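Local coordinates for protein iota-carrageenase (Alteromonas sp., PDB 1H80) that hydrolyses the 1,4-beta linkages within iota-carrageenan, a sulfated galactan of red algal cell walls, with inversion of anomeric configuration, at residues I235-R241 with V261-S267; F360-L366 with I398-L404; L371-S375 with S445-Y451. Residue numbers count along the deposited sequence, not the author numbering.

Interaction 1 (I235-R241 with V261-S267)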
loop_
_atom_site.group_PDB
_atom_site.type_symbol
_atom_site.label_atom_id
_atom_site.label_comp_id
_atom_site.label_asym_id
_atom_site.label_seq_id
_atom_site.Cartn_x
_atom_site.Cartn_y
_atom_site.Cartn_z
ATOM N N ILE A 235 -7.644 11.337 -5.604
ATOM C CA ILE A 235 -7.101 10.028 -5.901
ATOM C C ILE A 235 -8.182 9.195 -6.570
ATOM O O ILE A 235 -9.355 9.265 -6.197
ATOM C CB ILE A 235 -6.654 9.314 -4.608
ATOM C CG1 ILE A 235 -5.601 10.158 -3.885
ATOM C CG2 ILE A 235 -6.131 7.921 -4.929
ATOM C CD1 ILE A 235 -4.367 10.480 -4.722
ATOM N N PHE A 236 -7.785 8.427 -7.576
ATOM C CA PHE A 236 -8.706 7.556 -8.282
ATOM C C PHE A 236 -8.131 6.158 -8.289
ATOM O O PHE A 236 -6.932 5.974 -8.468
ATOM C CB PHE A 236 -8.925 8.031 -9.720
ATOM C CG PHE A 236 -9.706 9.304 -9.817
ATOM C CD1 PHE A 236 -9.097 10.531 -9.580
ATOM C CD2 PHE A 236 -11.064 9.272 -10.108
ATOM C CE1 PHE A 236 -9.834 11.714 -9.631
ATOM C CE2 PHE A 236 -11.811 10.448 -10.161
ATOM C CZ PHE A 236 -11.192 11.670 -9.921
ATOM N N ALA A 237 -8.993 5.177 -8.077
ATOM C CA ALA A 237 -8.558 3.793 -8.061
ATOM C C ALA A 237 -9.587 2.950 -8.775
ATOM O O ALA A 237 -10.788 3.206 -8.679
ATOM C CB ALA A 237 -8.383 3.312 -6.629
ATOM N N ASP A 238 -9.110 1.944 -9.494
ATOM C CA ASP A 238 -9.990 1.059 -10.236
ATOM C C ASP A 238 -9.403 -0.342 -10.280
ATOM O O ASP A 238 -8.215 -0.517 -10.553
ATOM C CB ASP A 238 -10.181 1.591 -11.656
ATOM C CG ASP A 238 -11.058 0.696 -12.501
ATOM O OD1 ASP A 238 -12.175 0.356 -12.052
ATOM O OD2 ASP A 238 -10.634 0.341 -13.621
ATOM N N ASN A 239 -10.245 -1.330 -9.993
ATOM C CA ASN A 239 -9.841 -2.726 -10.000
ATOM C C ASN A 239 -8.714 -2.997 -9.006
ATOM O O ASN A 239 -7.568 -3.265 -9.384
ATOM C CB ASN A 239 -9.427 -3.137 -11.410
ATOM C CG ASN A 239 -9.194 -4.624 -11.534
ATOM O OD1 ASN A 239 -9.525 -5.392 -10.630
ATOM N ND2 ASN A 239 -8.631 -5.041 -12.661
ATOM N N ILE A 240 -9.062 -2.917 -7.727
ATOM C CA ILE A 240 -8.121 -3.154 -6.642
ATOM C C ILE A 240 -8.559 -4.454 -5.989
ATOM O O ILE A 240 -9.729 -4.613 -5.619
ATOM C CB ILE A 240 -8.164 -2.007 -5.617
ATOM C CG1 ILE A 240 -8.006 -0.658 -6.332
ATOM C CG2 ILE A 240 -7.088 -2.209 -4.572
ATOM C CD1 ILE A 240 -6.731 -0.510 -7.156
ATOM N N ARG A 241 -7.615 -5.376 -5.834
ATOM C CA ARG A 241 -7.941 -6.687 -5.295
ATOM C C ARG A 241 -7.064 -7.179 -4.157
ATOM O O ARG A 241 -5.880 -6.848 -4.068
ATOM C CB ARG A 241 -7.906 -7.707 -6.436
ATOM C CG ARG A 241 -8.649 -7.250 -7.688
ATOM C CD ARG A 241 -8.691 -8.323 -8.768
ATOM N NE ARG A 241 -7.370 -8.695 -9.277
ATOM C CZ ARG A 241 -6.613 -7.928 -10.058
ATOM N NH1 ARG A 241 -7.035 -6.725 -10.431
ATOM N NH2 ARG A 241 -5.433 -8.370 -10.477
ATOM N N VAL A 261 -11.413 10.837 -2.698
ATOM C CA VAL A 261 -10.931 9.580 -3.247
ATOM C C VAL A 261 -12.102 8.836 -3.862
ATOM O O VAL A 261 -13.174 8.753 -3.267
ATOM C CB VAL A 261 -10.321 8.664 -2.150
ATOM C CG1 VAL A 261 -9.836 7.354 -2.773
ATOM C CG2 VAL A 261 -9.178 9.374 -1.447
ATOM N N GLN A 262 -11.906 8.315 -5.066
ATOM C CA GLN A 262 -12.945 7.536 -5.714
ATOM C C GLN A 262 -12.352 6.192 -6.083
ATOM O O GLN A 262 -11.294 6.120 -6.710
ATOM C CB GLN A 262 -13.470 8.213 -6.975
ATOM C CG GLN A 262 -14.455 7.325 -7.720
ATOM C CD GLN A 262 -15.030 7.991 -8.945
ATOM O OE1 GLN A 262 -15.884 8.872 -8.842
ATOM N NE2 GLN A 262 -14.558 7.581 -10.118
ATOM N N VAL A 263 -13.038 5.130 -5.688
ATOM C CA VAL A 263 -12.580 3.784 -5.983
ATOM C C VAL A 263 -13.695 3.022 -6.673
ATOM O O VAL A 263 -14.856 3.096 -6.268
ATOM C CB VAL A 263 -12.195 3.019 -4.697
ATOM C CG1 VAL A 263 -11.617 1.664 -5.060
ATOM C CG2 VAL A 263 -11.193 3.819 -3.889
ATOM N N THR A 264 -13.346 2.301 -7.730
ATOM C CA THR A 264 -14.328 1.505 -8.450
ATOM C C THR A 264 -13.787 0.099 -8.642
ATOM O O THR A 264 -12.588 -0.093 -8.841
ATOM C CB THR A 264 -14.656 2.101 -9.839
ATOM O OG1 THR A 264 -13.458 2.185 -10.625
ATOM C CG2 THR A 264 -15.270 3.487 -9.695
ATOM N N ASN A 265 -14.680 -0.879 -8.554
ATOM C CA ASN A 265 -14.331 -2.278 -8.755
ATOM C C ASN A 265 -13.299 -2.803 -7.766
ATOM O O ASN A 265 -12.117 -2.939 -8.082
ATOM C CB ASN A 265 -13.843 -2.481 -10.190
ATOM C CG ASN A 265 -13.621 -3.939 -10.531
ATOM O OD1 ASN A 265 -14.023 -4.831 -9.782
ATOM N ND2 ASN A 265 -12.984 -4.189 -11.668
ATOM N N VAL A 266 -13.767 -3.097 -6.560
ATOM C CA VAL A 266 -12.918 -3.625 -5.503
ATOM C C VAL A 266 -13.345 -5.060 -5.265
ATOM O O VAL A 266 -14.533 -5.346 -5.147
ATOM C CB VAL A 266 -13.098 -2.823 -4.199
ATOM C CG1 VAL A 266 -12.252 -3.426 -3.085
ATOM C CG2 VAL A 266 -12.729 -1.372 -4.434
ATOM N N SER A 267 -12.387 -5.973 -5.206
ATOM C CA SER A 267 -12.739 -7.361 -4.977
ATOM C C SER A 267 -11.750 -8.017 -4.042
ATOM O O SER A 267 -10.560 -7.707 -4.047
ATOM C CB SER A 267 -12.789 -8.126 -6.298
ATOM O OG SER A 267 -11.515 -8.159 -6.903
HETATM O O HOH W 1 -12.379 5.438 -9.811
HETATM O O HOH W 2 -12.590 -1.969 -13.337
HETATM O O HOH W 3 -11.571 -6.132 -8.809
#
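Successive rungs of the parallel beta-helix, residues 235-241 and 261-267, run side by side in register; the axes of strands 235-238 and 261-267 lie 4.6 Å apart at 1°. Alternate backbone groups pair across the gap: Gln262 N gives to Ile235 O (2.9 Å), Ala237 N to Gln262 O (2.8 Å), Thr264 N to Ala237 O (2.9 Å) and Asn239 N to Thr264 O (2.9 Å); those of Phe236 and Asp238 turn to strand 202-210. The chain turns a corner at Asn239, and Asn265 shares its positive phi, which asparagine tolerates; the ladder resumes with Ile240 N to Asn265 O (3.1 Å) and Ser267 N to Ile240 O (3.0 Å).

The face of Asp238 and Thr264 is mostly polar, apart from Phe236, whose ring meets Tyr6. Thr264 OG1 donates to Asp238 OD1 (2.7 Å), which also accepts from a water held by Asn265 ND2; another links Ala237 O to Gln262 NE2. Asn239 OD1 receives Arg241 NH1 (2.8 Å), which reaches Asn206, while Gln262 OE1 accepts from Lys4 N. The chemistry implies a mostly polar outer face, partly overlaid by the N-terminal run, and a coil interior suited to aliphatic Ile235, Ala237, Ile240 and the valines.

Interaction 2 (F360-L366 with I398-L404)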
loop_
_atom_site.group_PDB
_atom_site.type_symbol
_atom_site.label_atom_id
_atom_site.label_comp_id
_atom_site.label_asym_id
_atom_site.label_seq_id
_atom_site.Cartn_x
_atom_site.Cartn_y
_atom_site.Cartn_z
ATOM N N PHE A 360 -15.914 -15.095 0.317
ATOM C CA PHE A 360 -15.527 -15.737 1.567
ATOM C C PHE A 360 -14.359 -16.705 1.410
ATOM O O PHE A 360 -14.229 -17.382 0.391
ATOM C CB PHE A 360 -16.729 -16.492 2.135
ATOM C CG PHE A 360 -16.470 -17.142 3.460
ATOM C CD1 PHE A 360 -16.446 -16.390 4.628
ATOM C CD2 PHE A 360 -16.242 -18.510 3.538
ATOM C CE1 PHE A 360 -16.197 -16.994 5.863
ATOM C CE2 PHE A 360 -15.991 -19.121 4.764
ATOM C CZ PHE A 360 -15.969 -18.361 5.928
ATOM N N GLY A 361 -13.520 -16.763 2.438
ATOM C CA GLY A 361 -12.380 -17.660 2.444
ATOM C C GLY A 361 -11.992 -17.959 3.881
ATOM O O GLY A 361 -12.455 -17.284 4.799
ATOM N N TYR A 362 -11.135 -18.955 4.083
ATOM C CA TYR A 362 -10.702 -19.339 5.424
ATOM C C TYR A 362 -9.288 -18.886 5.764
ATOM O O TYR A 362 -8.784 -19.178 6.848
ATOM C CB TYR A 362 -10.775 -20.864 5.573
ATOM C CG TYR A 362 -12.180 -21.411 5.549
ATOM C CD1 TYR A 362 -13.001 -21.312 6.670
ATOM C CD2 TYR A 362 -12.700 -22.001 4.398
ATOM C CE1 TYR A 362 -14.310 -21.784 6.649
ATOM C CE2 TYR A 362 -14.011 -22.476 4.364
ATOM C CZ TYR A 362 -14.808 -22.363 5.494
ATOM O OH TYR A 362 -16.107 -22.816 5.463
ATOM N N ASN A 363 -8.645 -18.166 4.849
ATOM C CA ASN A 363 -7.273 -17.730 5.082
ATOM C C ASN A 363 -7.046 -16.229 5.045
ATOM O O ASN A 363 -6.053 -15.755 4.492
ATOM C CB ASN A 363 -6.351 -18.418 4.080
ATOM C CG ASN A 363 -6.382 -19.922 4.217
ATOM O OD1 ASN A 363 -6.037 -20.462 5.266
ATOM N ND2 ASN A 363 -6.806 -20.608 3.162
ATOM N N ALA A 364 -7.963 -15.482 5.643
ATOM C CA ALA A 364 -7.840 -14.034 5.687
ATOM C C ALA A 364 -6.909 -13.600 6.815
ATOM O O ALA A 364 -6.722 -14.330 7.789
ATOM C CB ALA A 364 -9.210 -13.410 5.891
ATOM N N ASP A 365 -6.300 -12.426 6.664
ATOM C CA ASP A 365 -5.444 -11.872 7.711
ATOM C C ASP A 365 -6.443 -11.190 8.636
ATOM O O ASP A 365 -7.292 -10.423 8.180
ATOM C CB ASP A 365 -4.470 -10.815 7.166
ATOM C CG ASP A 365 -3.269 -11.416 6.459
ATOM O OD1 ASP A 365 -2.852 -12.538 6.816
ATOM O OD2 ASP A 365 -2.718 -10.746 5.556
ATOM N N LEU A 366 -6.348 -11.469 9.929
ATOM C CA LEU A 366 -7.270 -10.885 10.890
ATOM C C LEU A 366 -6.536 -10.241 12.049
ATOM O O LEU A 366 -5.496 -10.725 12.482
ATOM C CB LEU A 366 -8.208 -11.968 11.437
ATOM C CG LEU A 366 -9.056 -12.717 10.408
ATOM C CD1 LEU A 366 -9.745 -13.911 11.062
ATOM C CD2 LEU A 366 -10.079 -11.762 9.810
ATOM N N ILE A 398 -1.394 -10.693 14.604
ATOM C CA ILE A 398 -2.003 -11.256 13.408
ATOM C C ILE A 398 -2.571 -12.654 13.630
ATOM O O ILE A 398 -1.990 -13.474 14.341
ATOM C CB ILE A 398 -0.966 -11.310 12.246
ATOM C CG1 ILE A 398 -1.596 -11.905 10.984
ATOM C CG2 ILE A 398 0.234 -12.149 12.662
ATOM C CD1 ILE A 398 -2.678 -11.057 10.377
ATOM N N TYR A 399 -3.727 -12.901 13.028
ATOM C CA TYR A 399 -4.384 -14.198 13.090
ATOM C C TYR A 399 -4.784 -14.542 11.671
ATOM O O TYR A 399 -4.906 -13.654 10.825
ATOM C CB TYR A 399 -5.650 -14.146 13.949
ATOM C CG TYR A 399 -5.388 -13.921 15.411
ATOM C CD1 TYR A 399 -5.099 -12.647 15.899
ATOM C CD2 TYR A 399 -5.386 -14.990 16.304
ATOM C CE1 TYR A 399 -4.812 -12.446 17.240
ATOM C CE2 TYR A 399 -5.098 -14.802 17.648
ATOM C CZ TYR A 399 -4.811 -13.529 18.109
ATOM O OH TYR A 399 -4.509 -13.333 19.434
ATOM N N ILE A 400 -4.967 -15.827 11.403
ATOM C CA ILE A 400 -5.400 -16.261 10.086
ATOM C C ILE A 400 -6.708 -16.996 10.314
ATOM O O ILE A 400 -6.800 -17.867 11.182
ATOM C CB ILE A 400 -4.389 -17.212 9.410
ATOM C CG1 ILE A 400 -3.050 -16.497 9.212
ATOM C CG2 ILE A 400 -4.942 -17.687 8.070
ATOM C CD1 ILE A 400 -1.998 -17.341 8.515
ATOM N N GLY A 401 -7.725 -16.635 9.544
ATOM C CA GLY A 401 -9.014 -17.273 9.705
ATOM C C GLY A 401 -10.008 -16.841 8.652
ATOM O O GLY A 401 -9.640 -16.199 7.665
ATOM N N PRO A 402 -11.291 -17.167 8.846
ATOM C CA PRO A 402 -12.356 -16.817 7.905
ATOM C C PRO A 402 -12.553 -15.321 7.694
ATOM O O PRO A 402 -12.267 -14.507 8.576
ATOM C CB PRO A 402 -13.598 -17.460 8.523
ATOM C CG PRO A 402 -13.043 -18.581 9.357
ATOM C CD PRO A 402 -11.821 -17.962 9.968
ATOM N N SER A 403 -13.038 -14.977 6.508
ATOM C CA SER A 403 -13.335 -13.595 6.163
ATOM C C SER A 403 -14.409 -13.139 7.139
ATOM O O SER A 403 -15.244 -13.938 7.562
ATOM C CB SER A 403 -13.876 -13.520 4.738
ATOM O OG SER A 403 -12.911 -13.979 3.810
ATOM N N LEU A 404 -14.402 -11.859 7.490
ATOM C CA LEU A 404 -15.374 -11.345 8.446
ATOM C C LEU A 404 -16.525 -10.535 7.868
ATOM O O LEU A 404 -17.632 -10.556 8.407
ATOM C CB LEU A 404 -14.658 -10.515 9.511
ATOM C CG LEU A 404 -14.008 -11.321 10.640
ATOM C CD1 LEU A 404 -13.122 -10.421 11.478
ATOM C CD2 LEU A 404 -15.097 -11.958 11.495
#
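Leu366 forms the apolar centre, its CD1 lying 3.7 Å from Gly401 CA and its CD2 3.7 Å from Leu404 CD1. Gly401 suits this spot because even a beta carbon there would crowd Leu366 and the ring of Pro402. That proline, rigid and with apolar ring carbons, touches two aromatics: its CB is 3.6 Å from Phe360 CZ and its CG 3.8 Å from Tyr362 CD1.

Around this centre runs a two-stranded antiparallel ladder. Ala364 N bonds to Gly401 O (2.7 Å) and Gly401 N to Ala364 O (3.1 Å); Leu366 N bonds to Tyr399 O (2.8 Å) and Tyr399 N to Leu366 O (2.9 Å). Beyond the strands, Ser403 N reaches Gly361 O (2.9 Å), and Ser403 OG, which donates to Cys271 O, takes a weak bond from Gly361 N (3.2 Å).

At the polar edge Asp365 turns to Gly212 N and Asn363 to Arg461. Helix 459-463 packs on Ile398 and Ile400 through Trp462, while Phe360 follows directly on strand 351-359 of the beta-helix.

Interaction 3 (L371-S375 with S445-Y451)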
loop_
_atom_site.group_PDB
_atom_site.type_symbol
_atom_site.label_atom_id
_atom_site.label_comp_id
_atom_site.label_asym_id
_atom_site.label_seq_id
_atom_site.Cartn_x
_atom_site.Cartn_y
_atom_site.Cartn_z
ATOM N N LEU A 371 -11.531 -10.350 16.015
ATOM C CA LEU A 371 -11.940 -11.721 16.324
ATOM C C LEU A 371 -13.293 -11.867 17.000
ATOM O O LEU A 371 -13.975 -12.875 16.808
ATOM C CB LEU A 371 -10.883 -12.409 17.186
ATOM C CG LEU A 371 -9.497 -12.594 16.568
ATOM C CD1 LEU A 371 -8.605 -13.325 17.562
ATOM C CD2 LEU A 371 -9.605 -13.378 15.264
ATOM N N ASP A 372 -13.688 -10.873 17.784
ATOM C CA ASP A 372 -14.962 -10.942 18.481
ATOM C C ASP A 372 -16.149 -10.866 17.528
ATOM O O ASP A 372 -17.274 -11.186 17.901
ATOM C CB ASP A 372 -15.050 -9.830 19.529
ATOM C CG ASP A 372 -14.079 -10.036 20.684
ATOM O OD1 ASP A 372 -13.334 -11.043 20.677
ATOM O OD2 ASP A 372 -14.063 -9.189 21.603
ATOM N N TYR A 373 -15.902 -10.450 16.289
ATOM C CA TYR A 373 -16.986 -10.367 15.327
ATOM C C TYR A 373 -17.398 -11.740 14.806
ATOM O O TYR A 373 -18.335 -11.858 14.021
ATOM C CB TYR A 373 -16.600 -9.430 14.180
ATOM C CG TYR A 373 -16.543 -7.988 14.624
ATOM C CD1 TYR A 373 -17.680 -7.351 15.124
ATOM C CD2 TYR A 373 -15.349 -7.270 14.580
ATOM C CE1 TYR A 373 -17.629 -6.035 15.577
ATOM C CE2 TYR A 373 -15.287 -5.950 15.029
ATOM C CZ TYR A 373 -16.431 -5.343 15.528
ATOM O OH TYR A 373 -16.369 -4.047 15.989
ATOM N N PHE A 374 -16.704 -12.782 15.255
ATOM C CA PHE A 374 -17.049 -14.140 14.847
ATOM C C PHE A 374 -18.200 -14.658 15.704
ATOM O O PHE A 374 -18.758 -15.719 15.433
ATOM C CB PHE A 374 -15.852 -15.080 15.013
ATOM C CG PHE A 374 -14.874 -15.031 13.876
ATOM C CD1 PHE A 374 -15.288 -15.301 12.575
ATOM C CD2 PHE A 374 -13.539 -14.731 14.107
ATOM C CE1 PHE A 374 -14.379 -15.272 11.516
ATOM C CE2 PHE A 374 -12.620 -14.700 13.057
ATOM C CZ PHE A 374 -13.042 -14.971 11.760
ATOM N N SER A 375 -18.562 -13.895 16.730
ATOM C CA SER A 375 -19.625 -14.301 17.646
ATOM C C SER A 375 -20.948 -14.683 16.988
ATOM O O SER A 375 -21.680 -15.526 17.509
ATOM C CB SER A 375 -19.882 -13.198 18.677
ATOM O OG SER A 375 -20.423 -12.039 18.068
ATOM N N SER A 445 -20.628 -7.606 19.345
ATOM C CA SER A 445 -19.622 -8.654 19.312
ATOM C C SER A 445 -19.398 -9.198 20.716
ATOM O O SER A 445 -19.842 -8.608 21.700
ATOM C CB SER A 445 -18.302 -8.109 18.759
ATOM O OG SER A 445 -17.768 -7.107 19.605
ATOM N N SER A 446 -18.715 -10.333 20.798
ATOM C CA SER A 446 -18.414 -10.965 22.077
ATOM C C SER A 446 -17.222 -11.882 21.862
ATOM O O SER A 446 -17.042 -12.424 20.770
ATOM C CB SER A 446 -19.620 -11.769 22.572
ATOM O OG SER A 446 -19.961 -12.799 21.664
ATOM N N ARG A 447 -16.403 -12.054 22.894
ATOM C CA ARG A 447 -15.232 -12.909 22.766
ATOM C C ARG A 447 -15.597 -14.383 22.675
ATOM O O ARG A 447 -16.193 -14.950 23.592
ATOM C CB ARG A 447 -14.267 -12.691 23.934
ATOM C CG ARG A 447 -13.052 -13.601 23.859
ATOM C CD ARG A 447 -11.918 -13.133 24.746
ATOM N NE ARG A 447 -10.789 -14.057 24.675
ATOM C CZ ARG A 447 -9.595 -13.826 25.208
ATOM N NH1 ARG A 447 -9.362 -12.693 25.855
ATOM N NH2 ARG A 447 -8.633 -14.733 25.095
ATOM N N VAL A 448 -15.233 -14.997 21.556
ATOM C CA VAL A 448 -15.508 -16.404 21.328
ATOM C C VAL A 448 -14.208 -17.121 20.986
ATOM O O VAL A 448 -14.164 -18.351 20.932
ATOM C CB VAL A 448 -16.533 -16.588 20.179
ATOM C CG1 VAL A 448 -17.869 -15.982 20.575
ATOM C CG2 VAL A 448 -16.036 -15.916 18.910
ATOM N N CYS A 449 -13.145 -16.349 20.760
ATOM C CA CYS A 449 -11.848 -16.922 20.418
ATOM C C CYS A 449 -10.873 -16.900 21.578
ATOM O O CYS A 449 -10.915 -16.005 22.422
ATOM C CB CYS A 449 -11.208 -16.173 19.244
ATOM S SG CYS A 449 -12.178 -16.240 17.708
ATOM N N ASN A 450 -10.000 -17.901 21.603
ATOM C CA ASN A 450 -8.973 -18.019 22.627
ATOM C C ASN A 450 -7.774 -17.294 22.030
ATOM O O ASN A 450 -6.982 -17.888 21.299
ATOM C CB ASN A 450 -8.633 -19.490 22.864
ATOM C CG ASN A 450 -7.717 -19.691 24.052
ATOM O OD1 ASN A 450 -6.883 -18.835 24.361
ATOM N ND2 ASN A 450 -7.853 -20.833 24.718
ATOM N N TYR A 451 -7.656 -16.006 22.338
ATOM C CA TYR A 451 -6.589 -15.166 21.795
ATOM C C TYR A 451 -5.188 -15.750 21.751
ATOM O O TYR A 451 -4.505 -15.654 20.733
ATOM C CB TYR A 451 -6.535 -13.833 22.543
ATOM C CG TYR A 451 -7.704 -12.907 22.286
ATOM C CD1 TYR A 451 -8.815 -13.323 21.552
ATOM C CD2 TYR A 451 -7.708 -11.615 22.806
ATOM C CE1 TYR A 451 -9.904 -12.474 21.347
ATOM C CE2 TYR A 451 -8.784 -10.761 22.609
ATOM C CZ TYR A 451 -9.880 -11.194 21.881
ATOM O OH TYR A 451 -10.948 -10.346 21.701
HETATM O O HOH W 4 -13.337 -13.630 19.718
HETATM O O HOH W 5 -16.402 -7.925 21.966
#
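Two irregular segments meet in a disulfide-bonded loop region beside the beta-helix: residues 371-375 form a compact turn, with Phe374 N bonded to Leu371 O and Ser375 N to Asp372 O, and residues 445-451 run past it as an irregular loop, extended only at its start. Ser445 comes first. Its small CB approaches Asp372 O (3.4 Å) and Tyr373 CD1 (3.8 Å), and a water joins its OG to Asp372 OD2. Next, Ser446 N makes a weak hydrogen bond to Asp372 O (3.3 Å), and Ser446 OG lies 3.0 Å from Ser375 CB. Arg447 is exposed, and in the conformer given its NE bonds back to Cys449 O (3.0 Å).

Val448 then turns inward, its branched side chain filling the space beside the turn: CG2 is 4.0 Å from Phe374 CB, and CG1 is 3.8 Å from Ser375 CA. Cys449, in a disulfide with Cys381, sets its SG 4.1 Å from Leu371 CB and 5.3 Å from the Phe374 ring centroid, an oblique sulfur-aromatic contact. After the outward Asn450, Tyr451 combines an apolar ring, CD1 4.0 Å from Leu371 CD1, with a polar tip: its OH donates to Asp372 OD1 (2.7 Å), an oxygen that also accepts from the water bound to Val448 N (3.0 Å).

Interaction 1 belongs to the wall of the beta-helix, on the neighbouring strands 231-243 and 261-269, and it closes before the other two open. Strand 351-359 stacks next on 261-269 and leads straight into interaction 2, whose centre lies about 22 Å from that of interaction 1, without touching it; the centre of interaction 3 is about 30 Å from that of interaction 1. Interactions 2 and 3 alternate along the chain. Their centres are about 13 Å apart and they touch: the Phe374 ring packs on Leu366, Pro402 and Leu404, and Tyr399 OH probably bonds to Tyr451 O. The two contacts thus join parts of one loop region, entered directly from strand 351-359.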